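Local coordinates for protein aspartate aminotransferase (Rhodobacter sphaeroides, PDB 3NRA) that probably transfers amino groups between L-aspartate and 2-oxoglutarate, using a covalently bound pyridoxal 5'-phosphate cofactor, at residues B[32-37]-B[357-362]; B[41-45]-B[363-367]; B[104-110]-B[261-267]; B[111-115]-B[247-251]. All coordinates share one frame; numbering follows the deposited sequence.

Contact 1 of 4, residues B[32-37]-B[357-362]; sequences IRGAPI and ILRLQA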
loop_
_atom_site.group_PDB
_atom_site.type_symbol
_atom_site.label_atom_id
_atom_site.label_comp_id
_atom_site.label_asym_id
_atom_site.label_seq_id
_atom_site.Cartn_x
_atom_site.Cartn_y
_atom_site.Cartn_z
ATOM N N ILE B 32 26.404 29.808 -11.025
ATOM C CA ILE B 32 27.143 28.670 -11.624
ATOM C C ILE B 32 28.560 29.072 -12.013
ATOM O O ILE B 32 28.766 30.123 -12.612
ATOM C CB ILE B 32 26.371 28.077 -12.845
ATOM C CG1 ILE B 32 25.167 27.281 -12.346
ATOM C CG2 ILE B 32 27.268 27.158 -13.711
ATOM C CD1 ILE B 32 24.031 27.225 -13.336
ATOM N N ARG B 33 29.536 28.238 -11.612
ATOM C CA ARG B 33 30.960 28.453 -11.876
ATOM C C ARG B 33 31.463 27.346 -12.736
ATOM O O ARG B 33 31.235 26.173 -12.432
ATOM C CB ARG B 33 31.767 28.437 -10.568
ATOM C CG ARG B 33 31.334 29.445 -9.538
ATOM C CD ARG B 33 32.192 29.381 -8.305
ATOM N NE ARG B 33 31.836 30.449 -7.357
ATOM C CZ ARG B 33 32.507 30.741 -6.228
ATOM N NH1 ARG B 33 33.576 30.035 -5.849
ATOM N NH2 ARG B 33 32.102 31.745 -5.473
ATOM N N GLY B 34 32.179 27.693 -13.806
ATOM C CA GLY B 34 32.877 26.697 -14.615
ATOM C C GLY B 34 31.958 25.885 -15.505
ATOM O O GLY B 34 30.763 26.179 -15.609
ATOM N N ALA B 35 32.541 24.881 -16.183
ATOM C CA ALA B 35 31.794 23.938 -17.019
ATOM C C ALA B 35 31.535 22.623 -16.259
ATOM O O ALA B 35 32.080 22.411 -15.159
ATOM C CB ALA B 35 32.584 23.654 -18.345
ATOM N N PRO B 36 30.699 21.726 -16.836
ATOM C CA PRO B 36 30.490 20.403 -16.210
ATOM C C PRO B 36 31.763 19.551 -16.122
ATOM O O PRO B 36 32.754 19.833 -16.793
ATOM C CB PRO B 36 29.456 19.729 -17.143
ATOM C CG PRO B 36 28.699 20.865 -17.767
ATOM C CD PRO B 36 29.768 21.947 -17.977
ATOM N N ILE B 37 31.728 18.545 -15.266
ATOM C CA ILE B 37 32.808 17.565 -15.146
ATOM C C ILE B 37 32.317 16.224 -15.748
ATOM O O ILE B 37 31.355 15.635 -15.253
ATOM C CB ILE B 37 33.187 17.354 -13.660
ATOM C CG1 ILE B 37 33.597 18.673 -12.988
ATOM C CG2 ILE B 37 34.333 16.374 -13.512
ATOM C CD1 ILE B 37 33.671 18.517 -11.449
ATOM N N ILE B 357 23.327 22.001 -8.464
ATOM C CA ILE B 357 24.593 22.162 -9.164
ATOM C C ILE B 357 25.360 20.825 -9.303
ATOM O O ILE B 357 25.957 20.549 -10.333
ATOM C CB ILE B 357 25.451 23.280 -8.462
ATOM C CG1 ILE B 357 24.897 24.658 -8.849
ATOM C CG2 ILE B 357 26.921 23.177 -8.813
ATOM C CD1 ILE B 357 25.413 25.793 -8.027
ATOM N N LEU B 358 25.291 19.982 -8.289
ATOM C CA LEU B 358 25.882 18.641 -8.363
ATOM C C LEU B 358 25.297 17.822 -9.509
ATOM O O LEU B 358 26.021 17.125 -10.210
ATOM C CB LEU B 358 25.673 17.889 -7.061
ATOM C CG LEU B 358 26.555 18.254 -5.905
ATOM C CD1 LEU B 358 26.153 17.403 -4.688
ATOM C CD2 LEU B 358 28.078 18.065 -6.250
ATOM N N ARG B 359 23.991 17.942 -9.699
ATOM C CA ARG B 359 23.301 17.274 -10.782
ATOM C C ARG B 359 23.652 17.913 -12.144
ATOM O O ARG B 359 24.008 17.207 -13.092
ATOM C CB ARG B 359 21.786 17.323 -10.533
ATOM C CG ARG B 359 20.979 16.604 -11.546
ATOM C CD ARG B 359 19.633 16.230 -11.005
ATOM N NE ARG B 359 18.868 15.455 -12.001
ATOM C CZ ARG B 359 17.878 15.928 -12.784
ATOM N NH1 ARG B 359 17.464 17.207 -12.714
ATOM N NH2 ARG B 359 17.272 15.098 -13.636
ATOM N N LEU B 360 23.606 19.239 -12.205
ATOM C CA LEU B 360 23.938 19.987 -13.449
ATOM C C LEU B 360 25.384 19.778 -13.923
ATOM O O LEU B 360 25.620 19.499 -15.101
ATOM C CB LEU B 360 23.703 21.478 -13.247
ATOM C CG LEU B 360 23.417 22.244 -14.523
ATOM C CD1 LEU B 360 21.939 22.074 -14.875
ATOM C CD2 LEU B 360 23.791 23.739 -14.380
ATOM N N GLN B 361 26.342 19.883 -13.005
ATOM C CA GLN B 361 27.782 19.934 -13.373
ATOM C C GLN B 361 28.584 18.634 -13.105
ATOM O O GLN B 361 29.721 18.533 -13.541
ATOM C CB GLN B 361 28.452 21.092 -12.627
ATOM C CG GLN B 361 27.896 22.471 -12.999
ATOM C CD GLN B 361 28.841 23.574 -12.619
ATOM O OE1 GLN B 361 29.149 23.774 -11.424
ATOM N NE2 GLN B 361 29.347 24.286 -13.622
ATOM N N ALA B 362 28.005 17.691 -12.340
ATOM C CA ALA B 362 28.638 16.383 -12.045
ATOM C C ALA B 362 27.772 15.156 -12.388
ATOM O O ALA B 362 28.210 14.024 -12.185
ATOM C CB ALA B 362 29.037 16.319 -10.575
#

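Contact 2 of 4, residues B[41-45]-B[363-367]; sequences PVDFS and GVVVT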
loop_
_atom_site.group_PDB
_atom_site.type_symbol
_atom_site.label_atom_id
_atom_site.label_comp_id
_atom_site.label_asym_id
_atom_site.label_seq_id
_atom_site.Cartn_x
_atom_site.Cartn_y
_atom_site.Cartn_z
ATOM N N PRO B 41 27.009 9.286 -14.942
ATOM C CA PRO B 41 26.073 9.747 -13.923
ATOM C C PRO B 41 25.812 8.691 -12.862
ATOM O O PRO B 41 25.720 7.514 -13.186
ATOM C CB PRO B 41 24.777 9.996 -14.712
ATOM C CG PRO B 41 25.185 10.136 -16.104
ATOM C CD PRO B 41 26.457 9.422 -16.300
ATOM N N VAL B 42 25.680 9.115 -11.617
ATOM C CA VAL B 42 25.295 8.224 -10.539
ATOM C C VAL B 42 24.174 8.871 -9.797
ATOM O O VAL B 42 24.263 10.034 -9.405
ATOM C CB VAL B 42 26.468 7.935 -9.582
ATOM C CG1 VAL B 42 26.017 7.036 -8.442
ATOM C CG2 VAL B 42 27.651 7.261 -10.355
ATOM N N ASP B 43 23.086 8.135 -9.644
ATOM C CA ASP B 43 21.955 8.562 -8.823
ATOM C C ASP B 43 22.086 7.920 -7.436
ATOM O O ASP B 43 21.728 6.758 -7.248
ATOM C CB ASP B 43 20.649 8.127 -9.500
ATOM C CG ASP B 43 19.407 8.573 -8.734
ATOM O OD1 ASP B 43 19.520 9.070 -7.577
ATOM O OD2 ASP B 43 18.319 8.390 -9.279
ATOM N N PHE B 44 22.603 8.684 -6.471
ATOM C CA PHE B 44 22.792 8.191 -5.092
ATOM C C PHE B 44 21.505 8.314 -4.253
ATOM O O PHE B 44 21.546 8.089 -3.023
ATOM C CB PHE B 44 23.897 8.989 -4.355
ATOM C CG PHE B 44 25.277 8.746 -4.841
ATOM C CD1 PHE B 44 25.931 7.550 -4.558
ATOM C CD2 PHE B 44 25.999 9.762 -5.462
ATOM C CE1 PHE B 44 27.229 7.356 -4.921
ATOM C CE2 PHE B 44 27.309 9.542 -5.869
ATOM C CZ PHE B 44 27.923 8.336 -5.578
ATOM N N SER B 45 20.373 8.689 -4.873
ATOM C CA SER B 45 19.127 8.851 -4.110
ATOM C C SER B 45 18.564 7.514 -3.630
ATOM O O SER B 45 17.914 7.462 -2.608
ATOM C CB SER B 45 18.069 9.648 -4.905
ATOM O OG SER B 45 17.519 8.890 -5.955
ATOM N N GLY B 363 26.555 15.364 -12.876
ATOM C CA GLY B 363 25.604 14.262 -13.067
ATOM C C GLY B 363 25.445 13.395 -11.817
ATOM O O GLY B 363 25.386 12.185 -11.907
ATOM N N VAL B 364 25.413 14.031 -10.647
ATOM C CA VAL B 364 25.232 13.327 -9.386
ATOM C C VAL B 364 23.920 13.769 -8.752
ATOM O O VAL B 364 23.671 14.964 -8.596
ATOM C CB VAL B 364 26.407 13.617 -8.465
ATOM C CG1 VAL B 364 26.125 13.183 -7.075
ATOM C CG2 VAL B 364 27.664 12.919 -8.991
ATOM N N VAL B 365 23.053 12.803 -8.433
ATOM C CA VAL B 365 21.873 13.062 -7.585
ATOM C C VAL B 365 22.209 12.669 -6.167
ATOM O O VAL B 365 22.557 11.514 -5.923
ATOM C CB VAL B 365 20.623 12.231 -8.022
ATOM C CG1 VAL B 365 19.423 12.606 -7.183
ATOM C CG2 VAL B 365 20.322 12.410 -9.556
ATOM N N VAL B 366 22.077 13.617 -5.222
ATOM C CA VAL B 366 22.170 13.304 -3.778
ATOM C C VAL B 366 20.954 13.863 -3.093
ATOM O O VAL B 366 20.255 14.706 -3.665
ATOM C CB VAL B 366 23.454 13.908 -3.144
ATOM C CG1 VAL B 366 24.693 13.425 -3.876
ATOM C CG2 VAL B 366 23.397 15.456 -3.119
ATOM N N THR B 367 20.670 13.400 -1.878
ATOM C CA THR B 367 19.443 13.778 -1.208
ATOM C C THR B 367 19.708 14.928 -0.263
ATOM O O THR B 367 20.631 14.864 0.537
ATOM C CB THR B 367 18.841 12.614 -0.433
ATOM O OG1 THR B 367 18.729 11.494 -1.299
ATOM C CG2 THR B 367 17.434 12.989 0.123
HETATM O O HOH W 1 20.414 9.294 -0.837
#

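Contact 3 of 4, residues B[104-110]-B[261-267]; sequences GLIITPG and RLGVAFG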
loop_
_atom_site.group_PDB
_atom_site.type_symbol
_atom_site.label_atom_id
_atom_site.label_comp_id
_atom_site.label_asym_id
_atom_site.label_seq_id
_atom_site.Cartn_x
_atom_site.Cartn_y
_atom_site.Cartn_z
ATOM N N GLY B 104 1.427 -12.133 15.985
ATOM C CA GLY B 104 2.446 -11.107 16.202
ATOM C C GLY B 104 3.316 -10.787 15.002
ATOM O O GLY B 104 4.443 -10.328 15.176
ATOM N N LEU B 105 2.816 -11.060 13.787
ATOM C CA LEU B 105 3.625 -10.933 12.555
ATOM C C LEU B 105 2.721 -10.593 11.379
ATOM O O LEU B 105 1.802 -11.309 11.098
ATOM C CB LEU B 105 4.397 -12.208 12.258
ATOM C CG LEU B 105 5.251 -12.215 10.977
ATOM C CD1 LEU B 105 6.307 -11.040 10.943
ATOM C CD2 LEU B 105 5.937 -13.548 10.828
ATOM N N ILE B 106 2.998 -9.466 10.729
ATOM C CA ILE B 106 2.239 -9.017 9.570
ATOM C C ILE B 106 3.207 -8.812 8.429
ATOM O O ILE B 106 4.336 -8.340 8.658
ATOM C CB ILE B 106 1.458 -7.696 9.868
ATOM C CG1 ILE B 106 0.558 -7.326 8.702
ATOM C CG2 ILE B 106 2.412 -6.548 10.195
ATOM C CD1 ILE B 106 -0.461 -6.132 9.018
ATOM N N ILE B 107 2.784 -9.231 7.213
ATOM C CA ILE B 107 3.486 -8.931 5.983
ATOM C C ILE B 107 2.818 -7.761 5.258
ATOM O O ILE B 107 1.604 -7.773 5.050
ATOM C CB ILE B 107 3.498 -10.109 5.034
ATOM C CG1 ILE B 107 4.073 -11.368 5.732
ATOM C CG2 ILE B 107 4.331 -9.742 3.764
ATOM C CD1 ILE B 107 4.078 -12.651 4.831
ATOM N N THR B 108 3.636 -6.792 4.821
ATOM C CA THR B 108 3.164 -5.456 4.423
ATOM C C THR B 108 3.759 -5.039 3.058
ATOM O O THR B 108 4.788 -5.619 2.610
ATOM C CB THR B 108 3.606 -4.383 5.439
ATOM O OG1 THR B 108 5.022 -4.435 5.575
ATOM C CG2 THR B 108 2.951 -4.590 6.819
ATOM N N PRO B 109 3.141 -4.014 2.401
ATOM C CA PRO B 109 3.712 -3.458 1.166
ATOM C C PRO B 109 4.961 -2.601 1.451
ATOM O O PRO B 109 4.864 -1.372 1.644
ATOM C CB PRO B 109 2.573 -2.637 0.574
ATOM C CG PRO B 109 1.631 -2.359 1.750
ATOM C CD PRO B 109 1.780 -3.492 2.681
ATOM N N GLY B 110 6.119 -3.271 1.492
ATOM C CA GLY B 110 7.365 -2.633 1.865
ATOM C C GLY B 110 7.416 -2.439 3.366
ATOM O O GLY B 110 6.402 -2.643 4.083
ATOM N N ARG B 261 8.170 -5.127 -3.346
ATOM C CA ARG B 261 7.386 -4.345 -2.367
ATOM C C ARG B 261 6.913 -5.194 -1.123
ATOM O O ARG B 261 5.712 -5.454 -0.947
ATOM C CB ARG B 261 6.212 -3.635 -3.049
ATOM C CG ARG B 261 5.607 -2.418 -2.215
ATOM C CD ARG B 261 6.091 -1.077 -2.763
ATOM N NE ARG B 261 7.537 -0.979 -2.735
ATOM C CZ ARG B 261 8.270 -0.581 -1.701
ATOM N NH1 ARG B 261 7.717 -0.099 -0.598
ATOM N NH2 ARG B 261 9.582 -0.643 -1.796
ATOM N N LEU B 262 7.878 -5.567 -0.262
ATOM C CA LEU B 262 7.626 -6.436 0.875
ATOM C C LEU B 262 8.274 -5.906 2.119
ATOM O O LEU B 262 9.386 -5.397 2.077
ATOM C CB LEU B 262 8.145 -7.866 0.599
ATOM C CG LEU B 262 7.482 -8.541 -0.589
ATOM C CD1 LEU B 262 8.366 -9.645 -1.101
ATOM C CD2 LEU B 262 6.077 -9.052 -0.196
ATOM N N GLY B 263 7.538 -5.972 3.231
ATOM C CA GLY B 263 8.079 -5.683 4.531
ATOM C C GLY B 263 7.380 -6.526 5.529
ATOM O O GLY B 263 6.385 -7.186 5.207
ATOM N N VAL B 264 7.882 -6.519 6.752
ATOM C CA VAL B 264 7.182 -7.157 7.856
ATOM C C VAL B 264 7.213 -6.296 9.078
ATOM O O VAL B 264 8.111 -5.438 9.230
ATOM C CB VAL B 264 7.781 -8.523 8.226
ATOM C CG1 VAL B 264 7.649 -9.498 7.056
ATOM C CG2 VAL B 264 9.243 -8.362 8.713
ATOM N N ALA B 265 6.234 -6.524 9.954
ATOM C CA ALA B 265 6.223 -5.953 11.294
ATOM C C ALA B 265 5.909 -7.056 12.292
ATOM O O ALA B 265 5.123 -7.968 11.998
ATOM C CB ALA B 265 5.235 -4.886 11.393
ATOM N N PHE B 266 6.535 -6.987 13.450
ATOM C CA PHE B 266 6.335 -8.001 14.470
ATOM C C PHE B 266 6.557 -7.487 15.849
ATOM O O PHE B 266 7.310 -6.524 16.062
ATOM C CB PHE B 266 7.234 -9.253 14.212
ATOM C CG PHE B 266 8.704 -8.934 13.929
ATOM C CD1 PHE B 266 9.127 -8.584 12.633
ATOM C CD2 PHE B 266 9.660 -9.087 14.917
ATOM C CE1 PHE B 266 10.466 -8.360 12.359
ATOM C CE2 PHE B 266 10.992 -8.842 14.660
ATOM C CZ PHE B 266 11.409 -8.494 13.371
ATOM N N GLY B 267 5.887 -8.129 16.788
ATOM C CA GLY B 267 5.851 -7.667 18.151
ATOM C C GLY B 267 4.437 -7.614 18.661
ATOM O O GLY B 267 3.696 -8.590 18.533
#

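Contact 4 of 4, residues B[111-115]-B[247-251]; sequences TQGAL and TIMGP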
loop_
_atom_site.group_PDB
_atom_site.type_symbol
_atom_site.label_atom_id
_atom_site.label_comp_id
_atom_site.label_asym_id
_atom_site.label_seq_id
_atom_site.Cartn_x
_atom_site.Cartn_y
_atom_site.Cartn_z
ATOM N N THR B 111 8.594 -2.114 3.857
ATOM C CA THR B 111 8.741 -1.648 5.215
ATOM C C THR B 111 8.061 -0.280 5.369
ATOM O O THR B 111 7.582 0.062 6.476
ATOM C CB THR B 111 10.232 -1.591 5.635
ATOM O OG1 THR B 111 10.752 -2.901 5.628
ATOM C CG2 THR B 111 10.404 -1.039 7.018
ATOM N N GLN B 112 7.981 0.499 4.272
ATOM C CA GLN B 112 7.150 1.730 4.297
ATOM C C GLN B 112 5.708 1.389 4.667
ATOM O O GLN B 112 5.098 2.080 5.478
ATOM C CB GLN B 112 7.177 2.469 2.940
ATOM C CG GLN B 112 6.509 3.861 2.963
ATOM C CD GLN B 112 7.181 4.815 3.969
ATOM O OE1 GLN B 112 8.407 4.932 3.996
ATOM N NE2 GLN B 112 6.369 5.503 4.781
ATOM N N GLY B 113 5.173 0.323 4.049
ATOM C CA GLY B 113 3.832 -0.178 4.375
ATOM C C GLY B 113 3.657 -0.450 5.864
ATOM O O GLY B 113 2.673 -0.016 6.463
ATOM N N ALA B 114 4.640 -1.125 6.453
ATOM C CA ALA B 114 4.643 -1.407 7.858
ATOM C C ALA B 114 4.713 -0.139 8.719
ATOM O O ALA B 114 4.000 -0.035 9.750
ATOM C CB ALA B 114 5.788 -2.356 8.204
ATOM N N LEU B 115 5.548 0.814 8.306
ATOM C CA LEU B 115 5.719 2.061 9.029
ATOM C C LEU B 115 4.426 2.871 9.075
ATOM O O LEU B 115 4.005 3.335 10.165
ATOM C CB LEU B 115 6.823 2.883 8.382
ATOM C CG LEU B 115 7.207 4.208 9.016
ATOM C CD1 LEU B 115 7.687 4.044 10.469
ATOM C CD2 LEU B 115 8.280 4.933 8.132
ATOM N N THR B 247 8.725 -3.972 15.767
ATOM C CA THR B 247 9.923 -3.871 14.962
ATOM C C THR B 247 9.520 -4.070 13.539
ATOM O O THR B 247 8.712 -4.960 13.238
ATOM C CB THR B 247 10.940 -4.933 15.353
ATOM O OG1 THR B 247 11.213 -4.836 16.757
ATOM C CG2 THR B 247 12.265 -4.761 14.577
ATOM N N ILE B 248 10.054 -3.243 12.651
ATOM C CA ILE B 248 9.763 -3.368 11.239
ATOM C C ILE B 248 11.052 -3.493 10.462
ATOM O O ILE B 248 12.044 -2.919 10.825
ATOM C CB ILE B 248 8.868 -2.204 10.699
ATOM C CG1 ILE B 248 9.618 -0.887 10.614
ATOM C CG2 ILE B 248 7.593 -2.011 11.600
ATOM C CD1 ILE B 248 8.689 0.306 10.115
HETATM N N MSE B 249 11.031 -4.338 9.447
HETATM C CA MSE B 249 12.127 -4.484 8.541
HETATM C C MSE B 249 11.666 -5.321 7.358
HETATM O O MSE B 249 10.539 -5.800 7.327
HETATM C CB MSE B 249 13.346 -5.155 9.226
HETATM C CG MSE B 249 13.064 -6.522 9.831
HETATM SE SE MSE B 249 14.578 -7.210 10.739
HETATM C CE MSE B 249 15.772 -7.370 9.219
ATOM N N GLY B 250 12.540 -5.463 6.368
ATOM C CA GLY B 250 12.222 -6.240 5.196
ATOM C C GLY B 250 13.413 -6.378 4.244
ATOM O O GLY B 250 14.508 -5.922 4.552
ATOM N N PRO B 251 13.180 -6.987 3.075
ATOM C CA PRO B 251 14.202 -7.282 2.104
ATOM C C PRO B 251 14.399 -6.260 0.987
ATOM O O PRO B 251 15.057 -6.574 -0.012
ATOM C CB PRO B 251 13.704 -8.584 1.501
ATOM C CG PRO B 251 12.238 -8.435 1.534
ATOM C CD PRO B 251 11.945 -7.740 2.793
#

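Contact 1 of 4, residues B[32-37]-B[357-362]
Gln361 carries this contact, because both its side chain and its backbone carbonyl reach the irregular segment 32-37. Its CG lies anti to its own carbonyl carbon (chi1 -63°), and the chain beyond is extended, which delivers the amide to the backbone of the loop. There NE2 donates to Arg33 O over 2.9 Å. The acceptor lies in the amide plane of Gln361, whereas the donor stands well above the carbonyl plane of Arg33. The second bond runs the other way: Ile37 N donates to Gln361 O at 2.6 Å, nearly straight at 169°. Ile32 belongs to the packed part too. Its CD1 meets Leu360 CD2 at 3.6 Å, the side chains crossing at about a right angle, and its CG2 lies 3.5 Å from Gln361 NE2.

Looser is the approach of Ile32 CG1 to Ile357 CG1, at 4.4 Å. The solvent side is the bend Gly34-Ala35-Pro36 between the two gripped ends: Ala35 turns its methyl group away from the helix, and Pro36 is exposed although its CA meets Gln361 O at 3.3 Å.

Gln361 OE1 is taken by Tyr405 OH, which also bonds Arg33 N, so one hydroxyl serves both segments. Ile37 packs on Leu401 of helix 388-404, and Arg404 at that helix's end bonds Ala35 O. The loop thus spans the C-terminal ends of helices 351-362 and 388-404.

Contact 2 of 4, residues B[41-45]-B[363-367]
The Phe44 ring has Val42 CG1 over the centre of one face, 3.6 Å above the plane, and Val364 CG1 in plane at its edge. With CG anti to the carbonyl carbon of Phe44 (chi1 -70°), the ring is turned so that its CD2 lies 3.8 Å from Val364 CG1 across the strands; Val366 CG1 approaches the same CD2 obliquely from further off.

The other flat group, the carboxylate of Asp43, lies with Val365 on the face opposite that of Val42 and Val364. Its OD1 comes to 3.4 Å from Val365 CB, a van der Waals contact of the carboxylate oxygen with the valine's branch carbon. The same oxygen is gripped twice from its own segment: Ser45 OG donates to Asp43 OD1 on the syn side at 2.6 Å and Ser45 N on the anti side at 2.9 Å, the latter closing an Asx turn. Two donors on one oxygen help to hold the carboxylate's rotation.

Parallel pairing joins the backbones. Val42 N donates to Gly363 O, Val365 N to Val42 O (3.2 Å, in the carbonyl plane), and Phe44 N to Val365 O (2.9 Å). Beyond the last of these, a water donates to Phe44 O and also bonds Thr367 OG1.

Gly363, with positive phi, leaves helix 351-362 for strand 364-368. Val42, Phe44 and Val364 all meet Ala394 of helix 388-404. This is an edge-strand pairing in the small mixed sheet, covered by helix 388-404, consistent with the small domain of aminotransferases of this family.

Contact 3 of 4, residues B[104-110]-B[261-267]
An antiparallel ladder at the margin of the large seven-stranded mixed sheet, characteristic of the pyridoxal-phosphate aminotransferase fold, pairs strand 105-108 with strand 263-267. Ile106 and Ala265 form a hydrogen-bonded pair: N of Ile106 donates to Ala265 O at 2.9 Å, with the return bond from Ala265 N to Ile106 O. Thr108 and Gly263 make the next such pair, and Gly267 N extends the ladder to Gly104 O.

Ile106 and Ala265 share one face, where Ile106 CG2 presses on Ala265 CB at 3.5 Å, tighter than usual for two carbons. On the other face Leu105 and Phe266 lie side by side, pointing the same way; Leu105 CD1 is 3.8 Å from Phe266 CB and 4.0 Å from Val264 CB. Leu91 of helix 81-95 packs on all three of these residues.

Past the strand the chain makes an inverse gamma turn centred on Pro109. Thr108 OG1 sits between its backbone N and carbonyl carbon (chi1 56°) and donates to Gly110 O at 2.7 Å, tying the turn back to the strand. The bent chain of Arg261 brings NH1 3.6 Å from Gly110 CA.

NH1 itself bonds phosphate oxygen OP3 of the modified Lys253 and, weakly, Ser283 O of the second subunit. The residue preceding strand 263-267 by two thus takes part in the phosphate site, and its charge probably helps offset that of the phosphate.

Contact 4 of 4, residues B[111-115]-B[247-251]
Thr111 heads the helical segment 111-115, which runs at 155° to strand 247-249 with the axes 7.7 Å apart, and it approaches the strand most closely at Met249, CA to CA 5.5 Å.

Ile248 is the side chain the helix rests on, three helical residues meeting its branches. Its CG1 occupies the place between backbone N and carbonyl carbon (chi1 72°), which carries CD1 out to Leu115; there it lies 3.6 Å from both CA and CB of that residue. Thr111 CG2 lies against Ile248 CG1 at 3.7 Å, the two side chains running at a slant to each other. The remaining branch, CG2 of Ile248, meets CB of Ala114 at 3.9 Å. All six touching residues are buried, no hydrogen bond links the segments, and apolar packing on Ile248 makes up most of the contact.

The hydroxyl of Thr111 takes a different course. Thr111 OG1 sits 3.1 Å from Met249 C. It is also close to the nitrogen of Gly250, but the angle there is poor. Gly250, having no side chain, lets the hydroxyl lie close against the backbone.

Thr111 N and Gln112 N each bond a phosphate oxygen of the modified Lys253, OP2 and OP3 respectively. Gln112 NE2 also reaches Ile281 O of the second subunit. A helix N-terminus directed at a phosphate, packed against a strand of the main sheet, is the phosphate-binding arrangement of aminotransferases of this family, where the helix end probably adds favourable polarisation.

From the N terminus, the chain passes 32-37 and 41-45 and returns to both only after more than 300 residues. Contacts 1 and 2 close these two long loops, joining the N-terminal segments to helix 351-362 and to strand 364-368 of the small sheet; their segments alternate, so the loops cross. Both loops enclose contact 3, which pairs an edge strand of the large sheet with its neighbour, and contact 4, setting helix 110-120 against strand 245-249, falls within the loop that contact 3 closes. Contacts 3 and 4, centres about 6 Å apart, share the large sheet and touch the second subunit, whereas contacts 1 and 3 are centred about 42 Å apart.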